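PDB 4JGI: cobalamin-binding protein from Desulfitobacterium hafniense, which binds methylcobalamin and probably serves as the corrinoid-carrying component of an O-demethylase system, passing methyl groups through the bound cobalt. Local coordinates for residues G17-N20 with E21-K25; Y58-G61 with D62-F65; E184-C187 with Q188-A192. One frame throughout, in Å; residues are numbered along the deposited sequence.

Interaction 1 (G17-N20 with E21-K25)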
loop_
_atom_site.group_PDB
_atom_site.type_symbol
_atom_site.label_atom_id
_atom_site.label_comp_id
_atom_site.label_asym_id
_atom_site.label_seq_id
_atom_site.Cartn_x
_atom_site.Cartn_y
_atom_site.Cartn_z
ATOM N N GLY A 17 20.901 -2.515 -9.901
ATOM C CA GLY A 17 21.919 -3.523 -10.277
ATOM C C GLY A 17 21.832 -4.701 -9.334
ATOM O O GLY A 17 21.749 -5.852 -9.759
ATOM N N ALA A 18 21.906 -4.413 -8.046
ATOM C CA ALA A 18 21.974 -5.501 -7.094
ATOM C C ALA A 18 20.655 -6.252 -7.040
ATOM O O ALA A 18 20.612 -7.478 -6.916
ATOM C CB ALA A 18 22.345 -4.962 -5.735
ATOM N N ILE A 19 19.543 -5.528 -7.136
ATOM C CA ILE A 19 18.271 -6.207 -7.109
ATOM C C ILE A 19 18.183 -7.186 -8.260
ATOM O O ILE A 19 17.774 -8.350 -8.112
ATOM C CB ILE A 19 17.148 -5.180 -7.250
ATOM C CG1 ILE A 19 17.031 -4.320 -5.994
ATOM C CG2 ILE A 19 15.809 -5.838 -7.569
ATOM C CD1 ILE A 19 16.184 -3.065 -6.102
ATOM N N ASN A 20 18.519 -6.759 -9.441
ATOM C CA ASN A 20 18.393 -7.643 -10.612
ATOM C C ASN A 20 19.424 -8.727 -10.627
ATOM O O ASN A 20 19.075 -9.795 -11.128
ATOM C CB ASN A 20 18.334 -6.877 -11.922
ATOM C CG ASN A 20 16.990 -6.217 -12.092
ATOM O OD1 ASN A 20 16.050 -6.890 -12.489
ATOM N ND2 ASN A 20 16.878 -4.925 -11.740
ATOM N N GLU A 21 20.575 -8.521 -10.018
ATOM C CA GLU A 21 21.586 -9.614 -9.886
ATOM C C GLU A 21 21.016 -10.782 -9.076
ATOM O O GLU A 21 21.089 -11.938 -9.515
ATOM C CB GLU A 21 22.846 -9.093 -9.218
ATOM C CG GLU A 21 24.104 -9.829 -9.535
ATOM C CD GLU A 21 25.333 -9.087 -9.048
ATOM O OE1 GLU A 21 25.290 -7.824 -8.900
ATOM O OE2 GLU A 21 26.346 -9.774 -8.810
ATOM N N VAL A 22 20.321 -10.469 -7.982
ATOM C CA VAL A 22 19.781 -11.518 -7.161
ATOM C C VAL A 22 18.539 -12.123 -7.750
ATOM O O VAL A 22 18.321 -13.347 -7.678
ATOM C CB VAL A 22 19.624 -11.114 -5.659
ATOM C CG1 VAL A 22 18.571 -10.038 -5.367
ATOM C CG2 VAL A 22 19.318 -12.313 -4.791
ATOM N N VAL A 23 17.715 -11.312 -8.412
ATOM C CA VAL A 23 16.526 -11.850 -9.064
ATOM C C VAL A 23 16.954 -12.859 -10.136
ATOM O O VAL A 23 16.390 -13.913 -10.214
ATOM C CB VAL A 23 15.639 -10.748 -9.669
ATOM C CG1 VAL A 23 14.609 -11.343 -10.601
ATOM C CG2 VAL A 23 14.983 -9.977 -8.541
ATOM N N ASP A 24 17.998 -12.527 -10.870
ATOM C CA ASP A 24 18.517 -13.472 -11.866
ATOM C C ASP A 24 19.015 -14.788 -11.269
ATOM O O ASP A 24 18.739 -15.830 -11.834
ATOM C CB ASP A 24 19.638 -12.859 -12.659
ATOM C CG ASP A 24 19.182 -11.714 -13.539
ATOM O OD1 ASP A 24 17.952 -11.501 -13.762
ATOM O OD2 ASP A 24 20.094 -10.990 -13.996
ATOM N N LYS A 25 19.744 -14.721 -10.176
ATOM C CA LYS A 25 20.209 -15.923 -9.477
ATOM C C LYS A 25 19.053 -16.820 -8.996
ATOM O O LYS A 25 19.079 -18.071 -9.141
ATOM C CB LYS A 25 21.099 -15.530 -8.313
ATOM C CG LYS A 25 22.509 -15.149 -8.768
ATOM C CD LYS A 25 23.351 -14.630 -7.608
ATOM C CE LYS A 25 24.567 -13.827 -8.065
ATOM N NZ LYS A 25 24.868 -12.739 -7.100
HETATM O O HOH W 1 16.489 -9.327 -14.103
#

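Interaction 2 (Y58-G61 with D62-F65)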
loop_
_atom_site.group_PDB
_atom_site.type_symbol
_atom_site.label_atom_id
_atom_site.label_comp_id
_atom_site.label_asym_id
_atom_site.label_seq_id
_atom_site.Cartn_x
_atom_site.Cartn_y
_atom_site.Cartn_z
ATOM N N TYR A 58 15.272 10.485 1.827
ATOM C CA TYR A 58 14.617 10.256 0.574
ATOM C C TYR A 58 13.453 11.265 0.385
ATOM O O TYR A 58 12.987 11.876 1.334
ATOM C CB TYR A 58 14.057 8.847 0.541
ATOM C CG TYR A 58 15.017 7.724 0.246
ATOM C CD1 TYR A 58 16.339 7.959 -0.126
ATOM C CD2 TYR A 58 14.604 6.434 0.330
ATOM C CE1 TYR A 58 17.210 6.904 -0.393
ATOM C CE2 TYR A 58 15.439 5.368 0.056
ATOM C CZ TYR A 58 16.749 5.591 -0.280
ATOM O OH TYR A 58 17.593 4.516 -0.642
ATOM N N PHE A 59 13.066 11.414 -0.879
ATOM C CA PHE A 59 12.048 12.409 -1.343
ATOM C C PHE A 59 10.888 11.677 -1.993
ATOM O O PHE A 59 10.907 10.434 -2.131
ATOM C CB PHE A 59 12.699 13.387 -2.334
ATOM C CG PHE A 59 13.909 14.031 -1.753
ATOM C CD1 PHE A 59 13.764 14.816 -0.632
ATOM C CD2 PHE A 59 15.166 13.669 -2.197
ATOM C CE1 PHE A 59 14.856 15.373 -0.024
ATOM C CE2 PHE A 59 16.278 14.258 -1.627
ATOM C CZ PHE A 59 16.098 15.068 -0.510
ATOM N N ILE A 60 9.863 12.431 -2.391
ATOM C CA ILE A 60 8.711 11.830 -3.086
ATOM C C ILE A 60 9.159 10.989 -4.283
ATOM O O ILE A 60 8.632 9.905 -4.526
ATOM C CB ILE A 60 7.732 12.955 -3.550
ATOM C CG1 ILE A 60 7.146 13.548 -2.274
ATOM C CG2 ILE A 60 6.621 12.486 -4.496
ATOM C CD1 ILE A 60 6.466 12.577 -1.335
ATOM N N GLY A 61 10.091 11.504 -5.080
ATOM C CA GLY A 61 10.552 10.739 -6.225
ATOM C C GLY A 61 11.015 9.335 -5.847
ATOM O O GLY A 61 10.735 8.342 -6.573
ATOM N N ASP A 62 11.696 9.181 -4.715
ATOM C CA ASP A 62 12.174 7.871 -4.324
ATOM C C ASP A 62 11.023 6.937 -4.007
ATOM O O ASP A 62 11.121 5.771 -4.266
ATOM C CB ASP A 62 13.085 8.005 -3.115
ATOM C CG ASP A 62 14.286 8.849 -3.456
ATOM O OD1 ASP A 62 14.995 8.467 -4.458
ATOM O OD2 ASP A 62 14.506 9.933 -2.883
ATOM N N LEU A 63 9.932 7.495 -3.484
ATOM C CA LEU A 63 8.791 6.649 -3.270
ATOM C C LEU A 63 8.145 6.183 -4.597
ATOM O O LEU A 63 7.624 5.067 -4.663
ATOM C CB LEU A 63 7.754 7.293 -2.397
ATOM C CG LEU A 63 8.194 7.727 -1.035
ATOM C CD1 LEU A 63 7.017 8.415 -0.336
ATOM C CD2 LEU A 63 8.671 6.613 -0.166
ATOM N N ILE A 64 8.083 7.068 -5.596
ATOM C CA ILE A 64 7.626 6.652 -6.876
ATOM C C ILE A 64 8.501 5.519 -7.422
ATOM O O ILE A 64 8.028 4.468 -7.886
ATOM C CB ILE A 64 7.607 7.878 -7.796
ATOM C CG1 ILE A 64 6.590 8.890 -7.277
ATOM C CG2 ILE A 64 7.298 7.433 -9.259
ATOM C CD1 ILE A 64 6.629 10.204 -7.996
ATOM N N PHE A 65 9.814 5.737 -7.346
ATOM C CA PHE A 65 10.781 4.757 -7.797
ATOM C C PHE A 65 10.635 3.402 -7.125
ATOM O O PHE A 65 10.625 2.374 -7.807
ATOM C CB PHE A 65 12.223 5.210 -7.659
ATOM C CG PHE A 65 12.583 6.544 -8.327
ATOM C CD1 PHE A 65 11.846 7.139 -9.343
ATOM C CD2 PHE A 65 13.689 7.202 -7.877
ATOM C CE1 PHE A 65 12.221 8.356 -9.848
ATOM C CE2 PHE A 65 14.063 8.402 -8.361
ATOM C CZ PHE A 65 13.297 9.008 -9.327
#

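Interaction 3 (E184-C187 with Q188-A192)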
loop_
_atom_site.group_PDB
_atom_site.type_symbol
_atom_site.label_atom_id
_atom_site.label_comp_id
_atom_site.label_asym_id
_atom_site.label_seq_id
_atom_site.Cartn_x
_atom_site.Cartn_y
_atom_site.Cartn_z
ATOM N N GLU A 184 -2.750 11.054 14.049
ATOM C CA GLU A 184 -3.587 10.272 15.012
ATOM C C GLU A 184 -4.881 10.989 15.367
ATOM O O GLU A 184 -5.922 10.353 15.553
ATOM C CB GLU A 184 -2.818 9.943 16.283
ATOM C CG GLU A 184 -3.618 9.153 17.347
ATOM C CD GLU A 184 -4.065 7.761 16.881
ATOM O OE1 GLU A 184 -3.408 7.146 16.010
ATOM O OE2 GLU A 184 -5.082 7.245 17.397
ATOM N N ASN A 185 -4.845 12.320 15.478
ATOM C CA ASN A 185 -6.060 13.072 15.774
ATOM C C ASN A 185 -7.154 12.922 14.691
ATOM O O ASN A 185 -8.335 12.720 14.964
ATOM C CB ASN A 185 -5.739 14.546 16.006
ATOM C CG ASN A 185 -7.000 15.371 16.221
ATOM O OD1 ASN A 185 -7.643 15.284 17.278
ATOM N ND2 ASN A 185 -7.369 16.158 15.227
ATOM N N VAL A 186 -6.737 13.036 13.437
ATOM C CA VAL A 186 -7.672 12.860 12.304
ATOM C C VAL A 186 -8.142 11.361 12.281
ATOM O O VAL A 186 -9.328 11.108 12.099
ATOM C CB VAL A 186 -6.996 13.211 10.971
ATOM C CG1 VAL A 186 -7.898 12.892 9.797
ATOM C CG2 VAL A 186 -6.539 14.664 10.971
ATOM N N CYS A 187 -7.257 10.424 12.567
ATOM C CA CYS A 187 -7.579 9.018 12.532
ATOM C C CYS A 187 -8.697 8.724 13.563
ATOM O O CYS A 187 -9.690 8.089 13.263
ATOM C CB CYS A 187 -6.351 8.185 12.814
ATOM S SG CYS A 187 -6.584 6.410 12.781
ATOM N N GLN A 188 -8.499 9.243 14.772
ATOM C CA GLN A 188 -9.549 9.161 15.799
ATOM C C GLN A 188 -10.896 9.821 15.444
ATOM O O GLN A 188 -11.955 9.229 15.668
ATOM C CB GLN A 188 -9.030 9.767 17.072
ATOM C CG GLN A 188 -7.963 8.856 17.651
ATOM C CD GLN A 188 -8.512 7.492 18.054
ATOM O OE1 GLN A 188 -9.537 7.428 18.733
ATOM N NE2 GLN A 188 -7.842 6.389 17.633
ATOM N N ARG A 189 -10.852 10.985 14.832
ATOM C CA ARG A 189 -12.077 11.679 14.472
ATOM C C ARG A 189 -12.847 10.916 13.366
ATOM O O ARG A 189 -14.070 10.809 13.352
ATOM C CB ARG A 189 -11.787 13.110 14.006
ATOM C CG ARG A 189 -13.062 13.925 13.780
ATOM C CD ARG A 189 -12.767 15.430 13.829
ATOM N NE ARG A 189 -11.483 15.762 13.189
ATOM C CZ ARG A 189 -11.302 16.009 11.888
ATOM N NH1 ARG A 189 -12.316 15.994 11.026
ATOM N NH2 ARG A 189 -10.082 16.282 11.447
ATOM N N VAL A 190 -12.095 10.353 12.444
ATOM C CA VAL A 190 -12.646 9.574 11.373
ATOM C C VAL A 190 -13.197 8.235 11.834
ATOM O O VAL A 190 -14.169 7.719 11.235
ATOM C CB VAL A 190 -11.600 9.409 10.210
ATOM C CG1 VAL A 190 -11.990 8.334 9.225
ATOM C CG2 VAL A 190 -11.395 10.739 9.558
ATOM N N GLY A 191 -12.550 7.616 12.814
ATOM C CA GLY A 191 -12.933 6.294 13.171
ATOM C C GLY A 191 -12.185 5.214 12.444
ATOM O O GLY A 191 -12.595 4.066 12.394
ATOM N N ALA A 192 -11.025 5.575 11.855
ATOM C CA ALA A 192 -10.185 4.591 11.175
ATOM C C ALA A 192 -9.406 3.678 12.063
ATOM O O ALA A 192 -9.203 4.008 13.256
ATOM C CB ALA A 192 -9.257 5.322 10.177
#

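Interaction 1 (G17-N20 with E21-K25)
N20 and D24, one turn apart on helix 16-29, are joined twice, through the backbone and through water. D24 N donates to N20 O at 2.9 Å, and a water gives one hydrogen to D24 OD1 at 2.6 Å and the other to N20 OD1 at 3.0 Å. Both side chains have CG beside their own backbone N (chi1 -74° for N20, -67° for D24), which sets amide and carboxylate on the same flank, so that one water bridges their oxygens. The other end of the N20 amide is held as well, since ND2 donates back to the carbonyl of E16, which probably limits the rotation of the amide. The D24 carboxylate also folds back over the backbone, its CG 3.1 Å from N20 O.

The regular i to i+4 bonds continue in E21 N to G17 O, V22 N to A18 O and V23 N to I19 O, the last at 3.0 Å. On an exposed flank, E21 runs out extended to a long salt bridge, with OE2 3.7 Å from K25 NZ.

The opposite character appears at I19 and V23, where the two CG2 methyls meet at 4.3 Å. I19, V22 and V23 all reach F42 of helix 32-54, and I19 also meets I69 of helix 60-77, as expected of an amphipathic helix in the helical bundle of the B12-binding N-terminal domain. The chemistry is thus divided: branched aliphatics turn into the bundle, while charged and amide groups are tied by water and a loose ion pair at the surface.

Interaction 2 (Y58-G61 with D62-F65)
D62 reaches back to the residue ahead of helix 60-77, its OD2 accepting from F59 N at 2.9 Å in a nearly straight bond (170°) through the anti lone pair. With CG beside its own backbone N (chi1 -62°), the carboxylate is carried to the helix start. There it is closely packed: OD2 lies 3.6 Å from Y58 CB, and the Y58 side chain, its OH bonded to the carbonyl of S12, crosses that of D62 at about a right angle. F59 is the N-cap and D62 the N3 residue; this is half of a capping box, since a phenylalanine side chain cannot accept the N-H of D62 in return. D62 N and L63 N make weak backbone bonds to F59 O. With an alanine at D62, F59 N would probably lose its acceptor and the helix start be less firmly fixed.

On the inner side, I60 and L63 touch the bound methylcobalamin and I108 of helix 104-115, their CD1 methyls a loose 4.3 Å apart. Toward solvent, I64 CD1 is 4.2 Å from I60 CG2. The exposed F65 ring nevertheless lies close over G61 O, which is offset toward its rim, 3.1 Å from F65 CG, and accepts from F65 N.

Interaction 3 (E184-C187 with Q188-A192)
E184 and Q188 make the side-chain polar link, Q188 NE2 donating to E184 OE2 at 2.9 Å. The bond is bent (136°) and lies nearly in line with the carboxylate C-O, but 28° out of the Q188 amide plane. Both chains fold at chi2, and this brings their ends together on the exposed flank, with Q188 CG 3.3 Å from E184 OE2.

Backbone bonds run beneath: Q188 N to E184 O, R189 N to N185 O and V190 N to V186 O. C187 O takes two donors from opposite faces of its carbonyl plane, G191 N at 2.9 Å and A192 N at 3.2 Å.

Apolar contacts gather on the buried side. V186 CG1 and V190 CG2 lie alongside each other at 4.1 Å, and V186 also touches I177 of strand 174-178. C187 SG meets A192 CB at 3.9 Å.

G191, with positive phi, is the C-prime residue of a Schellman motif, made by the bond from A192 N to C187 O together with the weak one from G191 N to Q188 O. This ends helix 184-190 within the beta-alpha-beta unit between strands 174-178 and 194-195 of the Rossmann-like cobalamin domain.

From the N terminus the three contacts follow in series; none nests within or crosses another, and each spans about a turn or two of helix without closing a long loop. Interaction 1 lies within helix 16-29 and interaction 2 opens helix 60-77, both in the N-terminal helical domain, their centres about 21 Å apart. Side chains of both reach helix 32-54, which lies between them in the chain. Interaction 2 also faces the cobalamin and helix 104-115, bringing the bundle against the Rossmann-like domain. Interaction 3 ends helix 184-190 in that second domain, its centre about 41 Å from that of interaction 1, on the opposite side of the chain's centre.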